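Local coordinates for protein Udp-n-acetylglucosamine pyrophosphorylase (PDB 4BQH) that probably catalyses the transfer of a uridylyl group from UTP to N-acetyl-alpha-D-glucosamine 1-phosphate, releasing diphosphate and UDP-N-acetylglucosamine, at residues V492-M495 / R496-I500; L519-V522 / I523-L527; L264-H267 / L268-L271. All blocks are in the same frame, centred on the assembly; numbering follows the deposited sequence.

Contact 1. Residues V492-M495 / R496-I500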
ATOM      1  N   VAL A 492       4.294 -18.273 -31.432  1.00 26.05           N
ATOM      2  CA  VAL A 492       3.064 -18.153 -30.654  1.00 25.69           C
ATOM      3  C   VAL A 492       2.416 -19.523 -30.533  1.00 25.62           C
ATOM      4  O   VAL A 492       1.902 -19.883 -29.468  1.00 24.90           O
ATOM      5  CB  VAL A 492       2.047 -17.165 -31.276  1.00 26.73           C
ATOM      6  CG1 VAL A 492       0.751 -17.139 -30.470  1.00 27.80           C
ATOM      7  CG2 VAL A 492       2.632 -15.772 -31.353  1.00 29.16           C
ATOM      8  N   ALA A 493       2.431 -20.283 -31.632  1.00 24.68           N
ATOM      9  CA  ALA A 493       1.842 -21.618 -31.618  1.00 23.57           C
ATOM     10  C   ALA A 493       2.556 -22.518 -30.621  1.00 23.21           C
ATOM     11  O   ALA A 493       1.902 -23.313 -29.929  1.00 24.05           O
ATOM     12  CB  ALA A 493       1.829 -22.235 -33.018  1.00 24.40           C
ATOM     13  N   VAL A 494       3.883 -22.390 -30.537  1.00 23.07           N
ATOM     14  CA  VAL A 494       4.673 -23.100 -29.523  1.00 23.35           C
ATOM     15  C   VAL A 494       4.283 -22.666 -28.099  1.00 24.48           C
ATOM     16  O   VAL A 494       4.121 -23.527 -27.232  1.00 22.45           O
ATOM     17  CB  VAL A 494       6.196 -22.970 -29.756  1.00 24.21           C
ATOM     18  CG1 VAL A 494       7.003 -23.604 -28.627  1.00 23.48           C
ATOM     19  CG2 VAL A 494       6.570 -23.634 -31.076  1.00 24.41           C
ATOM     20  N   MET A 495       4.107 -21.353 -27.878  1.00 24.21           N
ATOM     21  CA  MET A 495       3.727 -20.828 -26.546  1.00 27.14           C
ATOM     22  C   MET A 495       2.448 -21.500 -26.093  1.00 27.63           C
ATOM     23  O   MET A 495       2.350 -21.983 -24.965  1.00 26.58           O
ATOM     24  CB  MET A 495       3.444 -19.318 -26.577  1.00 29.16           C
ATOM     25  CG  MET A 495       4.622 -18.377 -26.732  1.00 32.96           C
ATOM     26  SD  MET A 495       5.568 -18.038 -25.241  1.00 37.42           S
ATOM     27  CE  MET A 495       4.446 -17.095 -24.204  1.00 30.87           C
ATOM     28  N   ARG A 496       1.467 -21.520 -26.989  1.00 28.17           N
ATOM     29  CA  ARG A 496       0.156 -22.071 -26.679  1.00 30.11           C
ATOM     30  C   ARG A 496       0.139 -23.570 -26.422  1.00 30.71           C
ATOM     31  O   ARG A 496      -0.334 -24.012 -25.366  1.00 31.97           O
ATOM     32  CB  ARG A 496      -0.858 -21.659 -27.738  1.00 30.65           C
ATOM     33  CG  ARG A 496      -1.307 -20.234 -27.521  1.00 31.43           C
ATOM     34  CD  ARG A 496      -2.213 -19.740 -28.621  1.00 33.73           C
ATOM     35  NE  ARG A 496      -2.241 -18.290 -28.594  1.00 37.55           N
ATOM     36  CZ  ARG A 496      -3.299 -17.546 -28.883  1.00 40.02           C
ATOM     37  NH1 ARG A 496      -4.448 -18.120 -29.228  1.00 43.02           N
ATOM     38  NH2 ARG A 496      -3.206 -16.224 -28.820  1.00 39.43           N
ATOM     39  N   SER A 497       0.677 -24.350 -27.352  1.00 30.17           N
ATOM     40  CA  SER A 497       0.579 -25.806 -27.243  1.00 29.43           C
ATOM     41  C   SER A 497       1.529 -26.417 -26.204  1.00 28.59           C
ATOM     42  O   SER A 497       1.261 -27.492 -25.677  1.00 29.11           O
ATOM     43  CB  SER A 497       0.737 -26.468 -28.616  1.00 31.84           C
ATOM     44  OG  SER A 497       2.009 -26.181 -29.162  1.00 32.84           O
ATOM     45  N   CYS A 498       2.622 -25.730 -25.879  1.00 26.01           N
ATOM     46  CA  CYS A 498       3.524 -26.241 -24.854  1.00 24.96           C
ATOM     47  C   CYS A 498       3.298 -25.564 -23.497  1.00 21.91           C
ATOM     48  O   CYS A 498       4.043 -25.812 -22.550  1.00 21.64           O
ATOM     49  CB  CYS A 498       4.977 -26.114 -25.290  1.00 26.82           C
ATOM     50  SG  CYS A 498       5.339 -27.121 -26.740  1.00 32.75           S
ATOM     51  N   SER A 499       2.289 -24.702 -23.436  1.00 22.23           N
ATOM     52  CA  SER A 499       1.962 -23.937 -22.218  1.00 21.80           C
ATOM     53  C   SER A 499       3.184 -23.221 -21.635  1.00 20.20           C
ATOM     54  O   SER A 499       3.368 -23.186 -20.416  1.00 18.96           O
ATOM     55  CB  SER A 499       1.344 -24.858 -21.146  1.00 23.91           C
ATOM     56  OG  SER A 499       0.220 -25.535 -21.655  1.00 26.85           O
ATOM     57  N   ILE A 500       4.020 -22.646 -22.509  1.00 18.30           N
ATOM     58  CA  ILE A 500       5.220 -21.934 -22.062  1.00 16.68           C
ATOM     59  C   ILE A 500       4.803 -20.625 -21.380  1.00 16.38           C
ATOM     60  O   ILE A 500       3.926 -19.926 -21.858  1.00 18.15           O
ATOM     61  CB  ILE A 500       6.135 -21.584 -23.264  1.00 17.18           C
ATOM     62  CG1 ILE A 500       6.473 -22.823 -24.115  1.00 17.36           C
ATOM     63  CG2 ILE A 500       7.395 -20.837 -22.825  1.00 16.37           C
ATOM     64  CD1 ILE A 500       7.235 -23.918 -23.417  1.00 18.22           C
TER
HETATM   65  O   HOH W   1       1.288 -20.118 -23.005  1.00 34.26           O
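Ala493 O takes two hydrogen bonds from Ser497, one from its backbone N and one from its hydroxyl, OG lying 3.0 Å from Ala493 O. The two donors come from opposite faces of the carbonyl plane; OG gets there because chi1 of 62° sets it between its own backbone N and carbonyl carbon. Arg496 N to Val492 O and Cys498 N to Val494 O complete the last helical bonds. The chain then turns off in a Schellman motif: Ser499 takes a positive phi of 51°, its N makes a weak bond to Arg496 O, and Ile500 N reaches Met495 O at 3.0 Å, in the carbonyl plane on a lone pair. A water also donates to Met495 O and to Ile500 O, tying the turn together a second time.

The apolar contact is that of Met495, bent at chi2 and chi3, which crosses Ile500 at about a right angle, with SD 4.1 Å from Ile500 CB.

An aliphatic and a charged side chain meet where Val492 and Arg496 run side by side, Val492 CG1 lying 3.7 Å from Arg496 NE, a buried nitrogen without a polar partner; the guanidinium's NH2 instead forms a salt bridge with Glu468.

That bridge leads to helix 448-471, where Met495 packs on Thr460 and Ile464, while Met495 and Ile500 both meet Leu526 of helix 519-528.

Contact 2. Residues L519-V522 / I523-L527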
ATOM      1  N   LEU A 519      12.287  -9.901 -28.875  1.00 19.49           N
ATOM      2  CA  LEU A 519      11.639 -10.938 -29.645  1.00 19.30           C
ATOM      3  C   LEU A 519      12.597 -11.843 -30.440  1.00 20.59           C
ATOM      4  O   LEU A 519      12.308 -13.045 -30.564  1.00 19.77           O
ATOM      5  CB  LEU A 519      10.548 -10.371 -30.544  1.00 20.64           C
ATOM      6  CG  LEU A 519       9.289  -9.783 -29.877  1.00 20.39           C
ATOM      7  CD1 LEU A 519       8.207  -9.537 -30.916  1.00 20.57           C
ATOM      8  CD2 LEU A 519       8.769 -10.678 -28.752  1.00 19.70           C
ATOM      9  N   PRO A 520      13.726 -11.296 -30.967  1.00 20.83           N
ATOM     10  CA  PRO A 520      14.601 -12.239 -31.686  1.00 20.78           C
ATOM     11  C   PRO A 520      15.032 -13.402 -30.796  1.00 20.11           C
ATOM     12  O   PRO A 520      14.939 -14.540 -31.231  1.00 21.60           O
ATOM     13  CB  PRO A 520      15.809 -11.377 -32.081  1.00 21.79           C
ATOM     14  CG  PRO A 520      15.226 -10.004 -32.256  1.00 22.45           C
ATOM     15  CD  PRO A 520      14.184  -9.896 -31.146  1.00 21.95           C
ATOM     16  N   ARG A 521      15.450 -13.107 -29.567  1.00 19.00           N
ATOM     17  CA  ARG A 521      15.930 -14.114 -28.629  1.00 19.78           C
ATOM     18  C   ARG A 521      14.802 -15.061 -28.192  1.00 18.56           C
ATOM     19  O   ARG A 521      14.988 -16.277 -28.118  1.00 17.48           O
ATOM     20  CB  ARG A 521      16.590 -13.439 -27.425  1.00 21.00           C
ATOM     21  CG  ARG A 521      16.950 -14.357 -26.264  1.00 23.67           C
ATOM     22  CD  ARG A 521      18.257 -15.097 -26.499  1.00 24.83           C
ATOM     23  NE  ARG A 521      18.368 -16.267 -25.624  1.00 25.26           N
ATOM     24  CZ  ARG A 521      18.442 -17.521 -26.053  1.00 25.01           C
ATOM     25  NH1 ARG A 521      18.440 -17.789 -27.354  1.00 25.33           N
ATOM     26  NH2 ARG A 521      18.535 -18.512 -25.172  1.00 26.47           N
ATOM     27  N   VAL A 522      13.643 -14.485 -27.886  1.00 17.56           N
ATOM     28  CA  VAL A 522      12.449 -15.264 -27.503  1.00 16.86           C
ATOM     29  C   VAL A 522      12.043 -16.231 -28.606  1.00 17.48           C
ATOM     30  O   VAL A 522      11.851 -17.441 -28.364  1.00 17.71           O
ATOM     31  CB  VAL A 522      11.265 -14.313 -27.187  1.00 16.33           C
ATOM     32  CG1 VAL A 522       9.942 -15.088 -27.051  1.00 16.47           C
ATOM     33  CG2 VAL A 522      11.592 -13.497 -25.947  1.00 16.33           C
ATOM     34  N   ILE A 523      11.939 -15.722 -29.829  1.00 17.32           N
ATOM     35  CA  ILE A 523      11.575 -16.548 -30.963  1.00 17.84           C
ATOM     36  C   ILE A 523      12.578 -17.697 -31.188  1.00 17.31           C
ATOM     37  O   ILE A 523      12.155 -18.826 -31.426  1.00 17.69           O
ATOM     38  CB  ILE A 523      11.359 -15.707 -32.245  1.00 19.13           C
ATOM     39  CG1 ILE A 523      10.038 -14.948 -32.111  1.00 19.33           C
ATOM     40  CG2 ILE A 523      11.329 -16.583 -33.493  1.00 18.80           C
ATOM     41  CD1 ILE A 523       9.808 -13.917 -33.195  1.00 21.87           C
ATOM     42  N   HIS A 524      13.870 -17.399 -31.064  1.00 18.08           N
ATOM     43  CA  HIS A 524      14.939 -18.407 -31.217  1.00 18.56           C
ATOM     44  C   HIS A 524      14.728 -19.510 -30.198  1.00 18.73           C
ATOM     45  O   HIS A 524      14.750 -20.690 -30.540  1.00 18.18           O
ATOM     46  CB  HIS A 524      16.293 -17.744 -31.036  1.00 21.16           C
ATOM     47  CG  HIS A 524      17.474 -18.641 -31.345  1.00 23.06           C
ATOM     48  ND1 HIS A 524      18.166 -19.293 -30.387  1.00 25.83           N
ATOM     49  CD2 HIS A 524      18.077 -18.964 -32.553  1.00 23.25           C
ATOM     50  CE1 HIS A 524      19.158 -20.003 -30.960  1.00 24.72           C
ATOM     51  NE2 HIS A 524      19.092 -19.810 -32.283  1.00 24.83           N
ATOM     52  N   GLN A 525      14.493 -19.145 -28.940  1.00 17.33           N
ATOM     53  CA  GLN A 525      14.254 -20.154 -27.881  1.00 17.79           C
ATOM     54  C   GLN A 525      13.041 -21.009 -28.160  1.00 16.92           C
ATOM     55  O   GLN A 525      13.094 -22.226 -27.969  1.00 17.14           O
ATOM     56  CB  GLN A 525      14.005 -19.478 -26.542  1.00 17.83           C
ATOM     57  CG  GLN A 525      15.230 -18.840 -25.932  1.00 18.72           C
ATOM     58  CD  GLN A 525      14.866 -18.039 -24.700  1.00 19.58           C
ATOM     59  OE1 GLN A 525      14.385 -16.898 -24.801  1.00 20.58           O
ATOM     60  NE2 GLN A 525      15.082 -18.633 -23.533  1.00 18.34           N
ATOM     61  N   LEU A 526      11.940 -20.367 -28.563  1.00 15.57           N
ATOM     62  CA  LEU A 526      10.677 -21.055 -28.796  1.00 16.47           C
ATOM     63  C   LEU A 526      10.766 -22.051 -29.943  1.00 18.06           C
ATOM     64  O   LEU A 526      10.203 -23.153 -29.855  1.00 16.80           O
ATOM     65  CB  LEU A 526       9.509 -20.086 -29.003  1.00 16.66           C
ATOM     66  CG  LEU A 526       9.111 -19.280 -27.765  1.00 16.22           C
ATOM     67  CD1 LEU A 526       8.083 -18.236 -28.176  1.00 16.55           C
ATOM     68  CD2 LEU A 526       8.554 -20.173 -26.658  1.00 16.91           C
ATOM     69  N   LEU A 527      11.487 -21.673 -31.000  1.00 17.21           N
ATOM     70  CA  LEU A 527      11.598 -22.565 -32.147  1.00 19.29           C
ATOM     71  C   LEU A 527      12.691 -23.623 -32.021  1.00 18.86           C
ATOM     72  O   LEU A 527      12.606 -24.652 -32.694  1.00 21.63           O
ATOM     73  CB  LEU A 527      11.737 -21.792 -33.473  1.00 20.09           C
ATOM     74  CG  LEU A 527      10.736 -20.675 -33.784  1.00 21.75           C
ATOM     75  CD1 LEU A 527      11.140 -19.924 -35.049  1.00 22.12           C
ATOM     76  CD2 LEU A 527       9.311 -21.184 -33.896  1.00 23.26           C
TER
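Leu519 O receives the N-H of Ile523 at 2.8 Å in a nearly straight bond. The same i to i+4 pattern continues with His524 N on Pro520 O, Gln525 N on Arg521 O and Leu526 N on Val522 O, so the first turns of this helix are regularly bonded.

On the outer side of the helix Arg521 reaches forward, toward the C-terminal end. Its CG is anti to the backbone N (chi1 171°), and the bend at chi2 then carries the guanidinium over Gln525. The guanidinium and amide planes are 19° apart and stacked, although the two side chains cross at about a right angle. The closest approach is made by Gln525 CG, which sits over one guanidinium face, offset toward its rim and 3.4 Å from Arg521 NH2. The aliphatic part of the glutamine thus supports the flat cation. At the guanidinium edge, near its plane, lies His524 ND1, 3.4 Å from Arg521 NH1; the imidazole is turned 48° from the guanidinium.

The inner side is apolar. Val522 and Leu526 lie side by side and point the same way, with Val522 CG1 3.8 Å from Leu526 CD1. Leu519 and Ile523 meet more loosely, Leu519 CB being 4.5 Å from Ile523 CD1. Both face helix 448-471, touching Leu467, while Val522 rests on Ile534 and Ile536 of strand 533-536.

The helix is thus amphipathic, one side laid on helix and strand and the other carrying the polar groups, and it is the helical element of the beta-alpha-beta unit made of strand 501-504, helix 519-528 and strand 533-536.

Contact 3. Residues L264-H267 / L268-L271. With SO4 (sulfate ion), chain D.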
ATOM      1  N   LEU A 264       7.175  15.059   7.285  1.00 12.23           N
ATOM      2  CA  LEU A 264       7.367  14.552   5.934  1.00 12.04           C
ATOM      3  C   LEU A 264       6.301  15.139   4.988  1.00 12.05           C
ATOM      4  O   LEU A 264       6.600  15.446   3.827  1.00 12.19           O
ATOM      5  CB  LEU A 264       7.325  13.012   5.894  1.00 11.45           C
ATOM      6  CG  LEU A 264       7.651  12.318   4.541  1.00 11.33           C
ATOM      7  CD1 LEU A 264       8.933  12.840   3.874  1.00 12.09           C
ATOM      8  CD2 LEU A 264       7.836  10.826   4.808  1.00 11.24           C
ATOM      9  N   LEU A 265       5.070  15.286   5.476  1.00 12.94           N
ATOM     10  CA  LEU A 265       4.009  15.927   4.692  1.00 13.68           C
ATOM     11  C   LEU A 265       4.433  17.324   4.218  1.00 13.52           C
ATOM     12  O   LEU A 265       4.321  17.642   3.043  1.00 12.83           O
ATOM     13  CB  LEU A 265       2.723  16.034   5.522  1.00 16.11           C
ATOM     14  CG  LEU A 265       1.531  16.670   4.831  1.00 17.75           C
ATOM     15  CD1 LEU A 265       0.977  15.689   3.823  1.00 18.59           C
ATOM     16  CD2 LEU A 265       0.467  16.992   5.878  1.00 18.44           C
ATOM     17  N   GLN A 266       4.924  18.143   5.145  1.00 14.12           N
ATOM     18  CA  GLN A 266       5.414  19.469   4.792  1.00 14.98           C
ATOM     19  C   GLN A 266       6.600  19.390   3.818  1.00 14.26           C
ATOM     20  O   GLN A 266       6.670  20.172   2.885  1.00 14.80           O
ATOM     21  CB  GLN A 266       5.782  20.241   6.062  1.00 17.40           C
ATOM     22  CG  GLN A 266       4.552  20.602   6.906  1.00 20.21           C
ATOM     23  CD  GLN A 266       4.916  21.201   8.265  1.00 22.35           C
ATOM     24  OE1 GLN A 266       5.528  20.546   9.110  1.00 23.19           O
ATOM     25  NE2 GLN A 266       4.520  22.456   8.481  1.00 25.45           N
ATOM     26  N   HIS A 267       7.516  18.441   4.024  1.00 13.95           N
ATOM     27  CA  HIS A 267       8.659  18.235   3.102  1.00 14.21           C
ATOM     28  C   HIS A 267       8.158  17.907   1.715  1.00 14.19           C
ATOM     29  O   HIS A 267       8.673  18.419   0.722  1.00 13.32           O
ATOM     30  CB  HIS A 267       9.552  17.111   3.600  1.00 15.71           C
ATOM     31  CG  HIS A 267      10.347  17.457   4.843  1.00 17.89           C
ATOM     32  ND1 HIS A 267      11.343  16.672   5.314  1.00 19.61           N
ATOM     33  CD2 HIS A 267      10.293  18.562   5.683  1.00 19.66           C
ATOM     34  CE1 HIS A 267      11.863  17.229   6.423  1.00 19.97           C
ATOM     35  NE2 HIS A 267      11.230  18.385   6.643  1.00 20.20           N
ATOM     36  N   LEU A 268       7.133  17.062   1.639  1.00 12.62           N
ATOM     37  CA  LEU A 268       6.581  16.685   0.318  1.00 13.65           C
ATOM     38  C   LEU A 268       5.900  17.857  -0.388  1.00 13.51           C
ATOM     39  O   LEU A 268       6.029  18.013  -1.598  1.00 13.86           O
ATOM     40  CB  LEU A 268       5.595  15.522   0.467  1.00 14.46           C
ATOM     41  CG  LEU A 268       6.171  14.183   0.937  1.00 15.61           C
ATOM     42  CD1 LEU A 268       5.023  13.198   1.161  1.00 16.40           C
ATOM     43  CD2 LEU A 268       7.216  13.620  -0.009  1.00 15.46           C
ATOM     44  N   ARG A 269       5.189  18.681   0.369  1.00 14.25           N
ATOM     45  CA  ARG A 269       4.560  19.871  -0.213  1.00 16.61           C
ATOM     46  C   ARG A 269       5.634  20.768  -0.842  1.00 17.22           C
ATOM     47  O   ARG A 269       5.471  21.245  -1.962  1.00 16.33           O
ATOM     48  CB  ARG A 269       3.782  20.640   0.851  1.00 18.04           C
ATOM     49  CG  ARG A 269       3.056  21.866   0.310  1.00 22.67           C
ATOM     50  CD  ARG A 269       2.260  22.552   1.411  1.00 25.57           C
ATOM     51  NE  ARG A 269       1.279  21.650   2.019  1.00 30.59           N
ATOM     52  CZ  ARG A 269       1.308  21.234   3.286  1.00 32.77           C
ATOM     53  NH1 ARG A 269       2.268  21.639   4.118  1.00 36.11           N
ATOM     54  NH2 ARG A 269       0.363  20.421   3.731  1.00 34.54           N
ATOM     55  N   LYS A 270       6.733  20.963  -0.115  1.00 17.61           N
ATOM     56  CA  LYS A 270       7.864  21.766  -0.628  1.00 19.67           C
ATOM     57  C   LYS A 270       8.501  21.176  -1.880  1.00 19.01           C
ATOM     58  O   LYS A 270       8.963  21.923  -2.738  1.00 20.71           O
ATOM     59  CB  LYS A 270       8.923  21.971   0.454  1.00 21.85           C
ATOM     60  CG  LYS A 270       8.529  23.010   1.482  1.00 25.48           C
ATOM     61  CD  LYS A 270       9.552  23.099   2.607  1.00 29.86           C
ATOM     62  CE  LYS A 270       9.155  24.189   3.597  1.00 32.57           C
ATOM     63  NZ  LYS A 270      10.308  24.693   4.402  1.00 35.48           N
ATOM     64  N   LEU A 271       8.516  19.847  -1.994  1.00 17.62           N
ATOM     65  CA  LEU A 271       8.990  19.158  -3.199  1.00 18.30           C
ATOM     66  C   LEU A 271       8.014  19.186  -4.370  1.00 18.10           C
ATOM     67  O   LEU A 271       8.353  18.731  -5.447  1.00 22.57           O
ATOM     68  CB  LEU A 271       9.362  17.701  -2.899  1.00 18.81           C
ATOM     69  CG  LEU A 271      10.621  17.464  -2.060  1.00 20.43           C
ATOM     70  CD1 LEU A 271      10.668  16.020  -1.570  1.00 20.98           C
ATOM     71  CD2 LEU A 271      11.874  17.805  -2.868  1.00 21.41           C
TER
HETATM   72  S   SO4 D1540      13.247  13.909   4.620  1.00 24.62           S
HETATM   73  O1  SO4 D1540      13.115  12.455   4.397  1.00 22.65           O
HETATM   74  O2  SO4 D1540      12.878  14.265   6.017  1.00 25.52           O
HETATM   75  O3  SO4 D1540      12.349  14.615   3.686  1.00 22.22           O
HETATM   76  O4  SO4 D1540      14.669  14.301   4.446  1.00 23.51           O
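His267 and the sulfate ion meet edge-on: the sulfur lies in the plane of the imidazole, and ND1 donates to O3 at 2.8 Å, with a second, weak bond to O2. The ring's other nitrogen, NE2, is bonded to Thr251 OG1, so both ring nitrogens are hydrogen-bonded. Leu264 CD1 comes to 3.9 Å from the same O3 and to 4.2 Å from Leu268 CG, one turn further on.

Farther round the helix, Arg269 bends at chi3 and reaches back beside Leu265 and Gln266. Its guanidinium stands steeply to the Gln266 amide, the planes 71° apart, and Gln266 CG approaches the guanidinium edge at 3.8 Å from NH1. Gln266 OE1 accepts from Ser263 N, and Lys270 NZ forms a salt bridge with Glu262, so both polar ends turn back toward the residues just before the helix.

Arg249 and His206 also bind the sulfate, which probably came from the crystallisation liquor. In its bonds to the ion His267 ND1 carries the proton, and together with Arg249 and His206 it makes a site whose chemistry is consistent with holding an anion.

How the contacts relate
Along the chain contact 3 comes first, then contact 1, then contact 2. Contacts 1 and 2 are neighbours, their centres 12 Å apart: one lies at the end of helix 485-497, the other on helix 519-528, and both helices pack against helix 448-471. They also pack directly on each other, Val494 CG1 lying 3.5 Å from Leu526 O. Contact 3, on helix 264-270 beside the strands of the large mixed sheet, is about 50 Å from contact 1 and about 48 Å from contact 2, centre to centre, and lies on the opposite side of the chain's centre from contact 1. There the side chain of Leu265 is about 8 Å from the bound inhibitor.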